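Local coordinates for computational designed protein based on evolution (Synthetic construct, PDB 6JCC), which is a designed helical protein of no assigned activity, apparently modelled on the caspase recruitment domain fold of the death-fold clan, at residues 76-81 and 85-90; 18-23 and 53-58. All coordinates share one frame; numbering follows the deposited sequence.

Both contacts belong to one small helical bundle, and helix 6-22 connects them. Contact 1 (76-81 with 85-90) pairs the last two helices, which are neighbours in the chain, whereas contact 2 (18-23 with 53-58) brings together helices 6-22 and 52-63 from far apart in sequence. Their centres lie about 14 Å apart. Ile-19, on the 18-23 segment, packs onto contact 1: CD1 of Ile-19 lies 3.8 Å from CD1 of Leu-78, and its CG1 lies 4.0 Å from CD1 of Leu-86. The adjacent Ile-20 points instead to helix 52-63, so successive isoleucines serve different interfaces of one helix. Contact 1 adds a surface salt bridge; contact 2 has no hydrogen bond between its segments and rests on packing.

Contact 1. Residues 76-81 and 85-90; sequences DALRAH and ALADKL
Leu-78 and Ala-87 bring the two helices together, their CA atoms only 5.6 Å apart and their CB atoms in contact at 3.9 Å. Alanine suits this position because its single methyl allows the backbones to come close; the short helical axes approach to 8.4 Å. Deeper in, CD1 of Leu-78 meets CD2 of Leu-90 at 3.6 Å, the two side chains crossing at about a right angle. Leu-90 CG stands anti to its backbone N (chi1 -174°), which carries the branch toward helix 68-80. Ile-19 and Leu-12 of helix 6-22 cover this buried side, lined mainly by aliphatic side chains.

The outer side is polar and more open. Here Arg-79 extends from CG to NE past Ala-87, whose CB lies over the centre of one guanidinium face. NH1 and NH2 of Arg-79 both hold OD1 of the exposed Asp-88 in a salt bridge, at 2.9 and 2.8 Å. OD1 is in the guanidinium plane, but the carboxylate is turned 50° from it: NH2 comes nearly along the C-O axis, NH1 from above the carboxylate plane, both bonds bent. NH1 also bonds to Gln-84 OE1, which should further limit rotation. An antiparallel helical hairpin results, at 164°, consistent with the final two helices of a death-fold bundle.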
loop_
_atom_site.group_PDB
_atom_site.type_symbol
_atom_site.label_atom_id
_atom_site.label_comp_id
_atom_site.label_asym_id
_atom_site.label_seq_id
_atom_site.Cartn_x
_atom_site.Cartn_y
_atom_site.Cartn_z
ATOM N N ASP A 76 10.317 2.024 -2.573
ATOM C CA ASP A 76 11.414 2.967 -2.306
ATOM C C ASP A 76 11.068 3.939 -1.176
ATOM O O ASP A 76 11.913 4.248 -0.337
ATOM C CB ASP A 76 11.771 3.770 -3.567
ATOM C CG ASP A 76 12.423 2.926 -4.657
ATOM O OD1 ASP A 76 12.761 1.753 -4.419
ATOM O OD2 ASP A 76 12.599 3.454 -5.767
ATOM N N ALA A 77 9.826 4.412 -1.158
ATOM C CA ALA A 77 9.372 5.345 -0.127
ATOM C C ALA A 77 9.365 4.718 1.267
ATOM O O ALA A 77 9.746 5.375 2.237
ATOM C CB ALA A 77 7.998 5.886 -0.471
ATOM N N LEU A 78 8.929 3.460 1.365
ATOM C CA LEU A 78 9.015 2.717 2.632
ATOM C C LEU A 78 10.451 2.654 3.141
ATOM O O LEU A 78 10.704 2.893 4.322
ATOM C CB LEU A 78 8.459 1.295 2.492
ATOM C CG LEU A 78 6.944 1.174 2.617
ATOM C CD1 LEU A 78 6.475 -0.152 2.038
ATOM C CD2 LEU A 78 6.497 1.313 4.068
ATOM N N ARG A 79 11.383 2.343 2.241
ATOM C CA ARG A 79 12.807 2.295 2.589
ATOM C C ARG A 79 13.322 3.667 3.006
ATOM O O ARG A 79 14.029 3.786 4.004
ATOM C CB ARG A 79 13.641 1.774 1.421
ATOM C CG ARG A 79 13.354 0.329 1.067
ATOM C CD ARG A 79 14.317 -0.181 0.011
ATOM N NE ARG A 79 13.783 -1.358 -0.673
ATOM C CZ ARG A 79 13.706 -2.585 -0.154
ATOM N NH1 ARG A 79 14.129 -2.846 1.085
ATOM N NH2 ARG A 79 13.192 -3.571 -0.886
ATOM N N ALA A 80 12.944 4.697 2.254
ATOM C CA ALA A 80 13.353 6.071 2.557
ATOM C C ALA A 80 12.857 6.589 3.916
ATOM O O ALA A 80 13.508 7.439 4.517
ATOM C CB ALA A 80 12.917 7.006 1.442
ATOM N N HIS A 81 11.719 6.074 4.388
ATOM C CA HIS A 81 11.167 6.426 5.708
ATOM C C HIS A 81 11.672 5.553 6.861
ATOM O O HIS A 81 11.331 5.810 8.019
ATOM C CB HIS A 81 9.635 6.402 5.668
ATOM C CG HIS A 81 9.041 7.560 4.934
ATOM N ND1 HIS A 81 8.938 7.599 3.562
ATOM C CD2 HIS A 81 8.531 8.730 5.382
ATOM C CE1 HIS A 81 8.378 8.736 3.195
ATOM N NE2 HIS A 81 8.125 9.444 4.281
ATOM N N ALA A 85 12.318 -3.890 6.167
ATOM C CA ALA A 85 11.615 -5.175 6.272
ATOM C C ALA A 85 10.207 -5.120 5.678
ATOM O O ALA A 85 9.810 -6.026 4.943
ATOM C CB ALA A 85 11.563 -5.642 7.720
ATOM N N LEU A 86 9.458 -4.063 5.983
ATOM C CA LEU A 86 8.126 -3.885 5.389
ATOM C C LEU A 86 8.183 -3.671 3.877
ATOM O O LEU A 86 7.313 -4.157 3.156
ATOM C CB LEU A 86 7.368 -2.735 6.053
ATOM C CG LEU A 86 7.004 -2.940 7.524
ATOM C CD1 LEU A 86 6.343 -1.687 8.071
ATOM C CD2 LEU A 86 6.097 -4.140 7.724
ATOM N N ALA A 87 9.204 -2.957 3.403
ATOM C CA ALA A 87 9.424 -2.792 1.961
ATOM C C ALA A 87 9.676 -4.138 1.271
ATOM O O ALA A 87 9.115 -4.412 0.202
ATOM C CB ALA A 87 10.575 -1.833 1.702
ATOM N N ASP A 88 10.496 -4.976 1.903
ATOM C CA ASP A 88 10.789 -6.312 1.376
ATOM C C ASP A 88 9.565 -7.216 1.382
ATOM O O ASP A 88 9.328 -7.931 0.412
ATOM C CB ASP A 88 11.909 -6.985 2.173
ATOM C CG ASP A 88 13.249 -6.314 1.984
ATOM O OD1 ASP A 88 13.474 -5.656 0.954
ATOM O OD2 ASP A 88 14.091 -6.463 2.881
ATOM N N LYS A 89 8.812 -7.195 2.476
ATOM C CA LYS A 89 7.581 -7.988 2.590
ATOM C C LYS A 89 6.527 -7.537 1.585
ATOM O O LYS A 89 5.869 -8.369 0.960
ATOM C CB LYS A 89 7.005 -7.917 4.007
ATOM C CG LYS A 89 7.791 -8.716 5.029
ATOM C CD LYS A 89 7.328 -8.412 6.444
ATOM C CE LYS A 89 8.021 -9.292 7.474
ATOM N NZ LYS A 89 9.503 -9.134 7.482
ATOM N N LEU A 90 6.371 -6.227 1.426
ATOM C CA LEU A 90 5.400 -5.695 0.474
ATOM C C LEU A 90 5.743 -6.073 -0.964
ATOM O O LEU A 90 4.872 -6.520 -1.708
ATOM C CB LEU A 90 5.277 -4.180 0.598
ATOM C CG LEU A 90 4.180 -3.540 -0.253
ATOM C CD1 LEU A 90 2.791 -4.073 0.070
ATOM C CD2 LEU A 90 4.223 -2.053 -0.028
#

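Contact 2. Residues 18-23 and 53-58; sequences EIIANL and EEQAKK
Ile-20 reaches from helix 6-22 to Gln-55 and Ala-56 on helix 52-63, and its beta-branched side chain carries the whole contact. The bond from CA to CB points toward the other helix, and at CB two arms divide. CG2 of Ile-20, anti to the backbone N, abuts the Gln-55 amide, 3.2 Å from OE1 and 3.6 Å from CD of Gln-55. The other arm runs through CG1, which stands anti to the carbonyl carbon (chi1 -70°), and ends at CD1. CD1 of Ile-20 rests 3.7 Å from CB of Gln-55 and 3.9 Å from N of Ala-56, with the CB of Ala-56 more distant at 4.5 Å.

Isoleucine fits because its two arms can meet the amide end and the root of the same glutamine. Replacing Ile-20 with an alanine would remove both arms and would probably open a gap beside Gln-55 and Ala-56, weakening the packing between these helices. Ala-56, small and buried, also touches Leu-16 of helix 6-22, while Pro-25 lies against Ile-20.

Gln-55 is extended beyond CG, and an N-H of its amide is bonded to Lys-50 O, so the amide is tethered on its own side of the interface. No hydrogen bond joins the two segments: the glutamine offers Ile-20 mainly surface, which implies cohesion through van der Waals packing and burial.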
loop_
_atom_site.group_PDB
_atom_site.type_symbol
_atom_site.label_atom_id
_atom_site.label_comp_id
_atom_site.label_asym_id
_atom_site.label_seq_id
_atom_site.Cartn_x
_atom_site.Cartn_y
_atom_site.Cartn_z
ATOM N N GLU A 18 0.095 -3.286 8.871
ATOM C CA GLU A 18 1.311 -3.036 9.646
ATOM C C GLU A 18 1.981 -1.719 9.252
ATOM O O GLU A 18 2.439 -0.976 10.118
ATOM C CB GLU A 18 2.286 -4.210 9.514
ATOM C CG GLU A 18 3.539 -4.085 10.368
ATOM C CD GLU A 18 4.384 -5.349 10.386
ATOM O OE1 GLU A 18 4.067 -6.309 9.654
ATOM O OE2 GLU A 18 5.385 -5.370 11.129
ATOM N N ILE A 19 2.040 -1.438 7.951
ATOM C CA ILE A 19 2.545 -0.147 7.460
ATOM C C ILE A 19 1.721 0.988 8.065
ATOM O O ILE A 19 2.278 1.924 8.638
ATOM C CB ILE A 19 2.521 -0.065 5.910
ATOM C CG1 ILE A 19 3.583 -0.991 5.311
ATOM C CG2 ILE A 19 2.777 1.361 5.421
ATOM C CD1 ILE A 19 3.328 -1.361 3.865
ATOM N N ILE A 20 0.398 0.878 7.941
ATOM C CA ILE A 20 -0.547 1.880 8.457
ATOM C C ILE A 20 -0.382 2.112 9.966
ATOM O O ILE A 20 -0.462 3.249 10.428
ATOM C CB ILE A 20 -2.007 1.484 8.111
ATOM C CG1 ILE A 20 -2.246 1.638 6.602
ATOM C CG2 ILE A 20 -3.026 2.328 8.874
ATOM C CD1 ILE A 20 -3.419 0.839 6.077
ATOM N N ALA A 21 -0.142 1.042 10.720
ATOM C CA ALA A 21 0.084 1.147 12.169
ATOM C C ALA A 21 1.306 1.998 12.531
ATOM O O ALA A 21 1.318 2.653 13.574
ATOM C CB ALA A 21 0.217 -0.238 12.784
ATOM N N ASN A 22 2.314 1.984 11.663
ATOM C CA ASN A 22 3.570 2.692 11.894
ATOM C C ASN A 22 3.708 4.047 11.216
ATOM O O ASN A 22 4.412 4.912 11.720
ATOM C CB ASN A 22 4.734 1.823 11.419
ATOM C CG ASN A 22 4.939 0.596 12.285
ATOM O OD1 ASN A 22 5.287 0.707 13.456
ATOM N ND2 ASN A 22 4.737 -0.579 11.713
ATOM N N LEU A 23 3.049 4.221 10.078
ATOM C CA LEU A 23 3.335 5.322 9.163
ATOM C C LEU A 23 2.072 5.709 8.405
ATOM O O LEU A 23 1.332 4.838 7.945
ATOM C CB LEU A 23 4.417 4.866 8.175
ATOM C CG LEU A 23 4.900 5.788 7.053
ATOM C CD1 LEU A 23 5.613 7.008 7.609
ATOM C CD2 LEU A 23 5.824 5.023 6.116
ATOM N N GLU A 53 -6.553 -2.571 9.919
ATOM C CA GLU A 53 -7.080 -3.687 9.131
ATOM C C GLU A 53 -8.194 -3.274 8.179
ATOM O O GLU A 53 -8.236 -3.719 7.038
ATOM C CB GLU A 53 -7.580 -4.810 10.038
ATOM C CG GLU A 53 -6.467 -5.565 10.747
ATOM C CD GLU A 53 -5.997 -4.928 12.047
ATOM O OE1 GLU A 53 -5.053 -5.483 12.649
ATOM O OE2 GLU A 53 -6.543 -3.885 12.474
ATOM N N GLU A 54 -9.081 -2.404 8.647
ATOM C CA GLU A 54 -10.217 -1.965 7.839
ATOM C C GLU A 54 -9.714 -1.011 6.763
ATOM O O GLU A 54 -10.201 -1.020 5.640
ATOM C CB GLU A 54 -11.292 -1.264 8.673
ATOM C CG GLU A 54 -11.565 -1.842 10.054
ATOM C CD GLU A 54 -12.326 -0.879 10.940
ATOM O OE1 GLU A 54 -11.715 -0.308 11.854
ATOM O OE2 GLU A 54 -13.528 -0.675 10.704
ATOM N N GLN A 55 -8.739 -0.188 7.132
ATOM C CA GLN A 55 -8.060 0.695 6.182
ATOM C C GLN A 55 -7.386 -0.102 5.068
ATOM O O GLN A 55 -7.485 0.263 3.897
ATOM C CB GLN A 55 -7.003 1.547 6.886
ATOM C CG GLN A 55 -7.543 2.556 7.880
ATOM C CD GLN A 55 -6.438 3.355 8.534
ATOM O OE1 GLN A 55 -5.601 3.936 7.846
ATOM N NE2 GLN A 55 -6.416 3.384 9.865
ATOM N N ALA A 56 -6.700 -1.182 5.447
ATOM C CA ALA A 56 -6.022 -2.060 4.486
ATOM C C ALA A 56 -6.980 -2.662 3.459
ATOM O O ALA A 56 -6.640 -2.767 2.283
ATOM C CB ALA A 56 -5.268 -3.167 5.208
ATOM N N LYS A 57 -8.171 -3.045 3.911
ATOM C CA LYS A 57 -9.187 -3.619 3.032
ATOM C C LYS A 57 -9.685 -2.624 1.975
ATOM O O LYS A 57 -10.023 -3.021 0.869
ATOM C CB LYS A 57 -10.364 -4.168 3.849
ATOM C CG LYS A 57 -11.507 -4.762 3.029
ATOM C CD LYS A 57 -11.083 -5.888 2.088
ATOM C CE LYS A 57 -10.626 -7.148 2.811
ATOM N NZ LYS A 57 -11.747 -7.855 3.485
ATOM N N LYS A 58 -9.740 -1.345 2.325
ATOM C CA LYS A 58 -10.105 -0.300 1.369
ATOM C C LYS A 58 -8.888 0.062 0.512
ATOM O O LYS A 58 -9.005 0.232 -0.698
ATOM C CB LYS A 58 -10.630 0.945 2.091
ATOM C CG LYS A 58 -11.805 0.706 3.034
ATOM C CD LYS A 58 -13.111 0.461 2.297
ATOM C CE LYS A 58 -14.251 0.199 3.274
ATOM N NZ LYS A 58 -15.578 0.593 2.728
#